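Local atomic coordinates of putative regulatory protein (Streptomyces coelicolor A3, PDB entry 2PZ9), a protein that probably binds DNA and regulates transcription as a two-subunit, all-helical member of the TetR family. Residues 51-56 against 72-77; 105-110 against 171-176; 148-153 against 167-172. All coordinates share one frame; numbering follows the deposited sequence.

Contact 1 (51-56 against 72-77); sequences ARVDRI and RSKEAL. With SO4 (sulfate ion), chain E.
Val53 and Lys74 bring the backbones closest, their CA atoms 6.9 Å apart, where the first turn of helix 53-59 meets the first turn of helix 74-92. Most of the contact is made by the long Lys74 chain. Its CG, anti to the backbone N, comes within 4.0 Å of Val53 CG2, and the two side chains cross obliquely. A bend at chi3 (65°) then turns the chain past the Ala51 carbonyl, with CD 3.2 Å from Ala51 O, and carries NZ to a weak hydrogen bond with Ala49 O. Cutting Lys74 back to an alanine takes away the methylenes that lie against Val53 CG2 and the Ala51 carbonyl, and would probably leave the Ala49 carbonyl without its weakly bonded ammonium partner. Deeper in, Ile56 and Leu77 reach toward each other tip to tip, Ile56 CD1 to Leu77 CD2 at 4.1 Å. Helix 74-92 starts with Ser73 as N-cap: its OG accepts from Ala76 N at 2.8 Å, nearly straight at 166°. At the matching start of helix 53-59, after the N-cap Arg52, a sulfate probably taken up from the crystallisation liquor sits by the backbone amides. Val53 N donates to its O4 through a weak bond of 3.3 Å, and Lys64 NZ also grips the ion. O3 lies at the edge of the Arg52 guanidinium, near its plane, 3.8 Å from NE. Helix 53-59 opens the predicted helix-turn-helix, and an anion at this helix start is consistent with a phosphate-binding place in a TetR-type DNA-binding domain.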
loop_
_atom_site.group_PDB
_atom_site.type_symbol
_atom_site.label_atom_id
_atom_site.label_comp_id
_atom_site.label_asym_id
_atom_site.label_seq_id
_atom_site.Cartn_x
_atom_site.Cartn_y
_atom_site.Cartn_z
ATOM N N ALA A 51 -11.384 13.013 11.570
ATOM C CA ALA A 51 -10.684 14.101 12.253
ATOM C C ALA A 51 -11.655 15.169 12.800
ATOM O O ALA A 51 -12.703 15.453 12.188
ATOM C CB ALA A 51 -9.611 14.716 11.354
ATOM N N ARG A 52 -11.298 15.745 13.952
ATOM C CA ARG A 52 -12.068 16.824 14.584
ATOM C C ARG A 52 -11.329 18.170 14.589
ATOM O O ARG A 52 -10.206 18.279 15.091
ATOM C CB ARG A 52 -12.487 16.445 16.005
ATOM C CG ARG A 52 -13.588 15.412 16.048
ATOM C CD ARG A 52 -14.627 15.750 17.122
ATOM N NE ARG A 52 -15.687 14.737 17.174
ATOM C CZ ARG A 52 -15.693 13.679 17.991
ATOM N NH1 ARG A 52 -14.704 13.482 18.855
ATOM N NH2 ARG A 52 -16.697 12.810 17.952
ATOM N N VAL A 53 -11.977 19.191 14.025
ATOM C CA VAL A 53 -11.510 20.584 14.083
ATOM C C VAL A 53 -11.355 21.061 15.536
ATOM O O VAL A 53 -10.395 21.762 15.854
ATOM C CB VAL A 53 -12.465 21.513 13.283
ATOM C CG1 VAL A 53 -12.080 22.996 13.419
ATOM C CG2 VAL A 53 -12.509 21.084 11.812
ATOM N N ASP A 54 -12.304 20.676 16.395
ATOM C CA ASP A 54 -12.140 20.731 17.859
ATOM C C ASP A 54 -10.716 20.379 18.280
ATOM O O ASP A 54 -9.966 21.249 18.720
ATOM C CB ASP A 54 -13.110 19.764 18.557
ATOM C CG ASP A 54 -14.490 20.352 18.740
ATOM O OD1 ASP A 54 -14.839 21.303 17.996
ATOM O OD2 ASP A 54 -15.232 19.867 19.632
ATOM N N ARG A 55 -10.352 19.106 18.129
ATOM C CA ARG A 55 -9.019 18.633 18.504
ATOM C C ARG A 55 -7.909 19.422 17.814
ATOM O O ARG A 55 -6.889 19.743 18.438
ATOM C CB ARG A 55 -8.839 17.149 18.176
ATOM C CG ARG A 55 -9.511 16.167 19.104
ATOM C CD ARG A 55 -9.132 14.786 18.618
ATOM N NE ARG A 55 -10.133 13.769 18.927
ATOM C CZ ARG A 55 -10.851 13.106 18.020
ATOM N NH1 ARG A 55 -10.699 13.352 16.721
ATOM N NH2 ARG A 55 -11.725 12.184 18.422
ATOM N N ILE A 56 -8.100 19.723 16.534
ATOM C CA ILE A 56 -7.055 20.388 15.771
ATOM C C ILE A 56 -6.743 21.779 16.321
ATOM O O ILE A 56 -5.575 22.116 16.499
ATOM C CB ILE A 56 -7.369 20.446 14.266
ATOM C CG1 ILE A 56 -7.153 19.063 13.632
ATOM C CG2 ILE A 56 -6.505 21.522 13.577
ATOM C CD1 ILE A 56 -7.732 18.906 12.222
ATOM N N ARG A 72 -11.680 27.000 4.478
ATOM C CA ARG A 72 -13.121 26.961 4.300
ATOM C C ARG A 72 -13.807 25.832 5.116
ATOM O O ARG A 72 -14.876 26.027 5.684
ATOM C CB ARG A 72 -13.363 26.815 2.803
ATOM C CG ARG A 72 -14.765 26.738 2.344
ATOM C CD ARG A 72 -14.674 26.412 0.869
ATOM N NE ARG A 72 -15.985 26.357 0.245
ATOM C CZ ARG A 72 -16.608 27.399 -0.291
ATOM N NH1 ARG A 72 -16.043 28.600 -0.292
ATOM N NH2 ARG A 72 -17.809 27.242 -0.831
ATOM N N SER A 73 -13.176 24.658 5.180
ATOM C CA SER A 73 -13.831 23.433 5.650
ATOM C C SER A 73 -12.827 22.398 6.130
ATOM O O SER A 73 -11.652 22.440 5.777
ATOM C CB SER A 73 -14.657 22.825 4.512
ATOM O OG SER A 73 -13.821 22.284 3.493
ATOM N N LYS A 74 -13.288 21.444 6.920
ATOM C CA LYS A 74 -12.432 20.322 7.272
ATOM C C LYS A 74 -11.768 19.743 6.017
ATOM O O LYS A 74 -10.594 19.378 6.032
ATOM C CB LYS A 74 -13.253 19.248 7.990
ATOM C CG LYS A 74 -12.470 18.346 8.946
ATOM C CD LYS A 74 -13.377 17.360 9.711
ATOM C CE LYS A 74 -14.049 16.345 8.790
ATOM N NZ LYS A 74 -15.078 15.550 9.488
ATOM N N GLU A 75 -12.517 19.676 4.921
ATOM C CA GLU A 75 -12.032 19.020 3.699
ATOM C C GLU A 75 -11.025 19.907 2.938
ATOM O O GLU A 75 -10.015 19.419 2.420
ATOM C CB GLU A 75 -13.208 18.550 2.807
ATOM C CG GLU A 75 -14.382 17.837 3.568
ATOM C CD GLU A 75 -15.430 18.827 4.172
ATOM O OE1 GLU A 75 -15.997 19.656 3.405
ATOM O OE2 GLU A 75 -15.696 18.770 5.407
ATOM N N ALA A 76 -11.298 21.209 2.913
ATOM C CA ALA A 76 -10.352 22.196 2.405
ATOM C C ALA A 76 -9.028 22.153 3.156
ATOM O O ALA A 76 -7.965 22.242 2.554
ATOM C CB ALA A 76 -10.959 23.593 2.454
ATOM N N LEU A 77 -9.104 22.000 4.472
ATOM C CA LEU A 77 -7.933 21.903 5.305
ATOM C C LEU A 77 -7.131 20.673 4.929
ATOM O O LEU A 77 -5.928 20.781 4.679
ATOM C CB LEU A 77 -8.336 21.864 6.776
ATOM C CG LEU A 77 -7.271 21.695 7.875
ATOM C CD1 LEU A 77 -6.120 22.675 7.759
ATOM C CD2 LEU A 77 -7.886 21.792 9.245
HETATM S S SO4 E . -15.386 19.196 14.856
HETATM O O1 SO4 E . -16.156 20.437 14.806
HETATM O O2 SO4 E . -14.140 19.462 15.556
HETATM O O3 SO4 E . -16.086 18.181 15.639
HETATM O O4 SO4 E . -15.153 18.724 13.481
#

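Contact 2 (105-110 against 171-176); sequences GILFDH and LINQIA
Leu107 and Ala176 form the close-packed heart of this helix pair in the all-helical C-terminal domain of a TetR-type regulator, where helix 100-113 meets the C-terminal part of helix 165-176. The axes of the two short segments approach to 9.0 Å and run in broadly the same direction, 40° apart. Backbones come nearest at Phe108 and Ala176, whose CA atoms are 5.2 Å apart, a closeness that the small alanine permits. The methyl of Ala176 points at the neighbouring helix and meets Leu107 CB at 3.7 Å, while Leu107 CD1 lies against the same methyl at 4.2 Å. With Leu107 CG anti to the carbonyl carbon (chi1 -61°), the isobutyl group reaches past Ala176 toward Asn173. All three of Leu107, Phe108 and Ala176 are buried, and Phe108 also packs against Arg202 and Leu205 of helix 198-212. Toward Asn173 the contact is looser and partly open to solvent. The Asn173 amide only brushes the leucine, OD1 lying 4.2 Å from CD1 of Leu107, and its ND2 turns back to donate to Leu169 O on its own helix. Other faces of helix 165-176 look to the second subunit: Leu171 packs on Ile175 of that chain, and Ile175 on its Leu171. Beyond the alanine methyl, the Phe108 ring meets the Ala176 carbonyl with its rim and not with a face: Ala176 O lies near the ring plane, 4.0 Å from CD1.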
loop_
_atom_site.group_PDB
_atom_site.type_symbol
_atom_site.label_atom_id
_atom_site.label_comp_id
_atom_site.label_asym_id
_atom_site.label_seq_id
_atom_site.Cartn_x
_atom_site.Cartn_y
_atom_site.Cartn_z
ATOM N N GLY A 105 15.956 4.233 -2.184
ATOM C CA GLY A 105 16.453 4.512 -0.849
ATOM C C GLY A 105 15.941 5.866 -0.426
ATOM O O GLY A 105 15.516 6.050 0.709
ATOM N N ILE A 106 15.950 6.808 -1.360
ATOM C CA ILE A 106 15.436 8.151 -1.117
ATOM C C ILE A 106 13.974 8.104 -0.594
ATOM O O ILE A 106 13.683 8.626 0.490
ATOM C CB ILE A 106 15.725 9.097 -2.355
ATOM C CG1 ILE A 106 16.929 9.992 -2.067
ATOM C CG2 ILE A 106 14.566 9.985 -2.745
ATOM C CD1 ILE A 106 18.306 9.401 -2.481
ATOM N N LEU A 107 13.083 7.422 -1.323
ATOM C CA LEU A 107 11.678 7.259 -0.888
ATOM C C LEU A 107 11.580 6.487 0.416
ATOM O O LEU A 107 10.732 6.778 1.263
ATOM C CB LEU A 107 10.837 6.561 -1.961
ATOM C CG LEU A 107 10.749 7.292 -3.299
ATOM C CD1 LEU A 107 10.373 6.401 -4.492
ATOM C CD2 LEU A 107 9.753 8.444 -3.145
ATOM N N PHE A 108 12.444 5.494 0.577
ATOM C CA PHE A 108 12.395 4.707 1.772
ATOM C C PHE A 108 12.636 5.611 2.968
ATOM O O PHE A 108 11.891 5.574 3.955
ATOM C CB PHE A 108 13.440 3.619 1.740
ATOM C CG PHE A 108 13.511 2.836 3.012
ATOM C CD1 PHE A 108 12.617 1.790 3.252
ATOM C CD2 PHE A 108 14.451 3.159 3.998
ATOM C CE1 PHE A 108 12.678 1.076 4.457
ATOM C CE2 PHE A 108 14.516 2.452 5.193
ATOM C CZ PHE A 108 13.647 1.413 5.427
ATOM N N ASP A 109 13.686 6.427 2.849
ATOM C CA ASP A 109 14.112 7.349 3.876
ATOM C C ASP A 109 13.006 8.288 4.264
ATOM O O ASP A 109 12.746 8.490 5.444
ATOM C CB ASP A 109 15.281 8.155 3.348
ATOM C CG ASP A 109 16.540 7.328 3.199
ATOM O OD1 ASP A 109 16.640 6.236 3.824
ATOM O OD2 ASP A 109 17.435 7.777 2.448
ATOM N N HIS A 110 12.365 8.858 3.254
ATOM C CA HIS A 110 11.326 9.820 3.452
ATOM C C HIS A 110 10.187 9.281 4.307
ATOM O O HIS A 110 9.751 9.929 5.247
ATOM C CB HIS A 110 10.790 10.271 2.115
ATOM C CG HIS A 110 9.699 11.291 2.226
ATOM N ND1 HIS A 110 9.908 12.633 1.987
ATOM C CD2 HIS A 110 8.390 11.168 2.562
ATOM C CE1 HIS A 110 8.772 13.289 2.163
ATOM N NE2 HIS A 110 7.836 12.423 2.512
ATOM N N LEU A 171 6.205 0.307 -9.938
ATOM C CA LEU A 171 6.941 -0.701 -9.183
ATOM C C LEU A 171 7.883 -0.107 -8.138
ATOM O O LEU A 171 7.792 -0.419 -6.941
ATOM C CB LEU A 171 7.749 -1.608 -10.122
ATOM C CG LEU A 171 6.898 -2.512 -11.028
ATOM C CD1 LEU A 171 7.709 -3.004 -12.232
ATOM C CD2 LEU A 171 6.222 -3.671 -10.248
ATOM N N ILE A 172 8.778 0.758 -8.586
ATOM C CA ILE A 172 9.765 1.299 -7.680
ATOM C C ILE A 172 9.129 2.079 -6.486
ATOM O O ILE A 172 9.523 1.896 -5.323
ATOM C CB ILE A 172 10.813 2.100 -8.452
ATOM C CG1 ILE A 172 11.540 1.158 -9.419
ATOM C CG2 ILE A 172 11.803 2.751 -7.475
ATOM C CD1 ILE A 172 12.473 1.849 -10.372
ATOM N N ASN A 173 8.151 2.925 -6.780
ATOM C CA ASN A 173 7.302 3.483 -5.758
ATOM C C ASN A 173 6.674 2.485 -4.775
ATOM O O ASN A 173 6.640 2.745 -3.568
ATOM C CB ASN A 173 6.214 4.269 -6.426
ATOM C CG ASN A 173 6.662 5.625 -6.782
ATOM O OD1 ASN A 173 6.413 6.562 -6.025
ATOM N ND2 ASN A 173 7.378 5.758 -7.897
ATOM N N GLN A 174 6.159 1.370 -5.293
ATOM C CA GLN A 174 5.579 0.329 -4.442
ATOM C C GLN A 174 6.597 -0.215 -3.481
ATOM O O GLN A 174 6.436 -0.048 -2.287
ATOM C CB GLN A 174 5.039 -0.838 -5.249
ATOM C CG GLN A 174 3.594 -0.799 -5.408
ATOM C CD GLN A 174 2.808 -0.854 -4.109
ATOM O OE1 GLN A 174 2.832 -1.846 -3.394
ATOM N NE2 GLN A 174 2.058 0.200 -3.838
ATOM N N ILE A 175 7.637 -0.856 -4.032
ATOM C CA ILE A 175 8.691 -1.550 -3.275
ATOM C C ILE A 175 9.213 -0.696 -2.120
ATOM O O ILE A 175 9.472 -1.209 -1.032
ATOM C CB ILE A 175 9.905 -1.928 -4.180
ATOM C CG1 ILE A 175 9.451 -2.243 -5.596
ATOM C CG2 ILE A 175 10.641 -3.155 -3.674
ATOM C CD1 ILE A 175 10.635 -2.327 -6.607
ATOM N N ALA A 176 9.342 0.602 -2.396
ATOM C CA ALA A 176 9.842 1.602 -1.465
ATOM C C ALA A 176 8.949 1.796 -0.256
ATOM O O ALA A 176 9.441 2.116 0.824
ATOM C CB ALA A 176 10.015 2.918 -2.180
#

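Contact 3 (148-153 against 167-172); sequences DKLRDA and DVLALI
Leu150, Val168 and Leu169 meet with no flat group, face or edge, taking part in the touch; of the planar groups nearby, the Asp148 carboxylate and the Arg151 guanidinium pair with each other on helix 139-155. There they form a salt bridge one turn apart, with Arg151 NH1 3.1 Å from Asp148 OD1, although as a hydrogen bond it is weak and bent (127°). Across the pair, helix 139-155 packs on helix 165-176 within the helical C-terminal domain of the TetR family, and the seam is purely aliphatic. Backbones stay well apart, the nearest CA atoms being those of Leu150 and Leu169 at 8.3 Å, and Leu150 reaches across between them. Leu169 has CG anti to its own amide nitrogen (chi1 -176°); its side chain lies at about a right angle to that of Leu150 and also touches Ile143, Lys146 and Leu147 of helix 139-155. Leu100 covers Leu150 from helix 100-113. The second subunit lies close by: Asp167 forms a salt bridge with Arg201 of that chain, and Arg151 NH2 a hydrogen bond with its Gln192. Leu150 makes its two touches with different methyls, CD1 against Leu169 CB at 4.1 Å and CD2 against Val168 CG1 at 4.2 Å.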
loop_
_atom_site.group_PDB
_atom_site.type_symbol
_atom_site.label_atom_id
_atom_site.label_comp_id
_atom_site.label_asym_id
_atom_site.label_seq_id
_atom_site.Cartn_x
_atom_site.Cartn_y
_atom_site.Cartn_z
ATOM N N ASP A 148 8.632 10.730 -18.718
ATOM C CA ASP A 148 9.495 11.241 -19.757
ATOM C C ASP A 148 10.977 11.065 -19.434
ATOM O O ASP A 148 11.752 10.687 -20.295
ATOM C CB ASP A 148 9.128 12.670 -20.120
ATOM C CG ASP A 148 8.302 12.725 -21.382
ATOM O OD1 ASP A 148 7.160 12.212 -21.367
ATOM O OD2 ASP A 148 8.815 13.236 -22.407
ATOM N N LYS A 149 11.345 11.291 -18.180
ATOM C CA LYS A 149 12.717 11.132 -17.705
ATOM C C LYS A 149 13.162 9.677 -17.921
ATOM O O LYS A 149 14.272 9.407 -18.380
ATOM C CB LYS A 149 12.784 11.530 -16.221
ATOM C CG LYS A 149 13.936 12.470 -15.796
ATOM C CD LYS A 149 13.389 13.658 -14.920
ATOM C CE LYS A 149 14.180 13.973 -13.614
ATOM N NZ LYS A 149 15.650 14.171 -13.778
ATOM N N LEU A 150 12.283 8.730 -17.632
ATOM C CA LEU A 150 12.592 7.330 -17.895
ATOM C C LEU A 150 12.641 7.009 -19.391
ATOM O O LEU A 150 13.534 6.291 -19.815
ATOM C CB LEU A 150 11.630 6.408 -17.146
ATOM C CG LEU A 150 11.639 6.574 -15.611
ATOM C CD1 LEU A 150 10.278 6.270 -14.995
ATOM C CD2 LEU A 150 12.736 5.748 -14.941
ATOM N N ARG A 151 11.706 7.543 -20.185
ATOM C CA ARG A 151 11.740 7.368 -21.636
ATOM C C ARG A 151 13.117 7.772 -22.121
ATOM O O ARG A 151 13.707 7.109 -22.969
ATOM C CB ARG A 151 10.666 8.207 -22.337
ATOM C CG ARG A 151 9.403 7.429 -22.709
ATOM C CD ARG A 151 8.132 8.291 -22.717
ATOM N NE ARG A 151 7.067 7.604 -21.970
ATOM C CZ ARG A 151 5.987 8.178 -21.414
ATOM N NH1 ARG A 151 5.762 9.489 -21.502
ATOM N NH2 ARG A 151 5.116 7.421 -20.749
ATOM N N ASP A 152 13.638 8.847 -21.533
ATOM C CA ASP A 152 14.947 9.387 -21.901
ATOM C C ASP A 152 16.077 8.470 -21.510
ATOM O O ASP A 152 16.975 8.235 -22.303
ATOM C CB ASP A 152 15.167 10.743 -21.256
ATOM C CG ASP A 152 14.283 11.810 -21.848
ATOM O OD1 ASP A 152 13.724 11.569 -22.953
ATOM O OD2 ASP A 152 14.149 12.887 -21.210
ATOM N N ALA A 153 16.035 7.970 -20.276
ATOM C CA ALA A 153 17.015 6.996 -19.812
ATOM C C ALA A 153 17.149 5.837 -20.797
ATOM O O ALA A 153 18.256 5.406 -21.101
ATOM C CB ALA A 153 16.623 6.488 -18.443
ATOM N N ASP A 167 5.394 0.882 -15.916
ATOM C CA ASP A 167 5.636 -0.201 -14.965
ATOM C C ASP A 167 6.828 0.108 -14.032
ATOM O O ASP A 167 6.770 -0.173 -12.821
ATOM C CB ASP A 167 5.819 -1.548 -15.689
ATOM C CG ASP A 167 4.546 -2.005 -16.439
ATOM O OD1 ASP A 167 3.477 -2.145 -15.794
ATOM O OD2 ASP A 167 4.610 -2.243 -17.675
ATOM N N VAL A 168 7.890 0.692 -14.586
ATOM C CA VAL A 168 9.114 0.984 -13.840
ATOM C C VAL A 168 8.818 1.940 -12.679
ATOM O O VAL A 168 9.182 1.677 -11.522
ATOM C CB VAL A 168 10.217 1.572 -14.776
ATOM C CG1 VAL A 168 11.479 1.885 -13.999
ATOM C CG2 VAL A 168 10.512 0.630 -15.919
ATOM N N LEU A 169 8.134 3.031 -12.998
ATOM C CA LEU A 169 7.786 4.043 -12.011
ATOM C C LEU A 169 6.923 3.477 -10.878
ATOM O O LEU A 169 7.299 3.547 -9.707
ATOM C CB LEU A 169 7.085 5.211 -12.690
ATOM C CG LEU A 169 6.747 6.378 -11.776
ATOM C CD1 LEU A 169 8.024 7.104 -11.415
ATOM C CD2 LEU A 169 5.704 7.330 -12.384
ATOM N N ALA A 170 5.775 2.897 -11.245
ATOM C CA ALA A 170 4.845 2.270 -10.304
ATOM C C ALA A 170 5.520 1.285 -9.355
ATOM O O ALA A 170 5.409 1.417 -8.131
ATOM C CB ALA A 170 3.748 1.585 -11.062
ATOM N N LEU A 171 6.205 0.307 -9.938
ATOM C CA LEU A 171 6.941 -0.701 -9.183
ATOM C C LEU A 171 7.883 -0.107 -8.138
ATOM O O LEU A 171 7.792 -0.419 -6.941
ATOM C CB LEU A 171 7.749 -1.608 -10.122
ATOM C CG LEU A 171 6.898 -2.512 -11.028
ATOM C CD1 LEU A 171 7.709 -3.004 -12.232
ATOM C CD2 LEU A 171 6.222 -3.671 -10.248
ATOM N N ILE A 172 8.778 0.758 -8.586
ATOM C CA ILE A 172 9.765 1.299 -7.680
ATOM C C ILE A 172 9.129 2.079 -6.486
ATOM O O ILE A 172 9.523 1.896 -5.323
ATOM C CB ILE A 172 10.813 2.100 -8.452
ATOM C CG1 ILE A 172 11.540 1.158 -9.419
ATOM C CG2 ILE A 172 11.803 2.751 -7.475
ATOM C CD1 ILE A 172 12.473 1.849 -10.372
#

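In the fold
Contact 1 lies in the predicted DNA-binding part of the chain, its centre about 30 Å from that of contact 2 and 37 Å from that of contact 3, and it pairs buried aliphatic groups with a lysine chain and an anion-holding helix start. Contacts 2 and 3 both use helix 165-176, share Leu171 and Ile172, and have centres about 13 Å apart. Contact 2 is the most central of the three, fitting helix 100-113 closely against a small residue; contact 3, farther out, is joined by one leucine. All three are largely buried, but near contacts 2 and 3 the second subunit packs closely, whereas no other protein chain of the assembly touches contact 1.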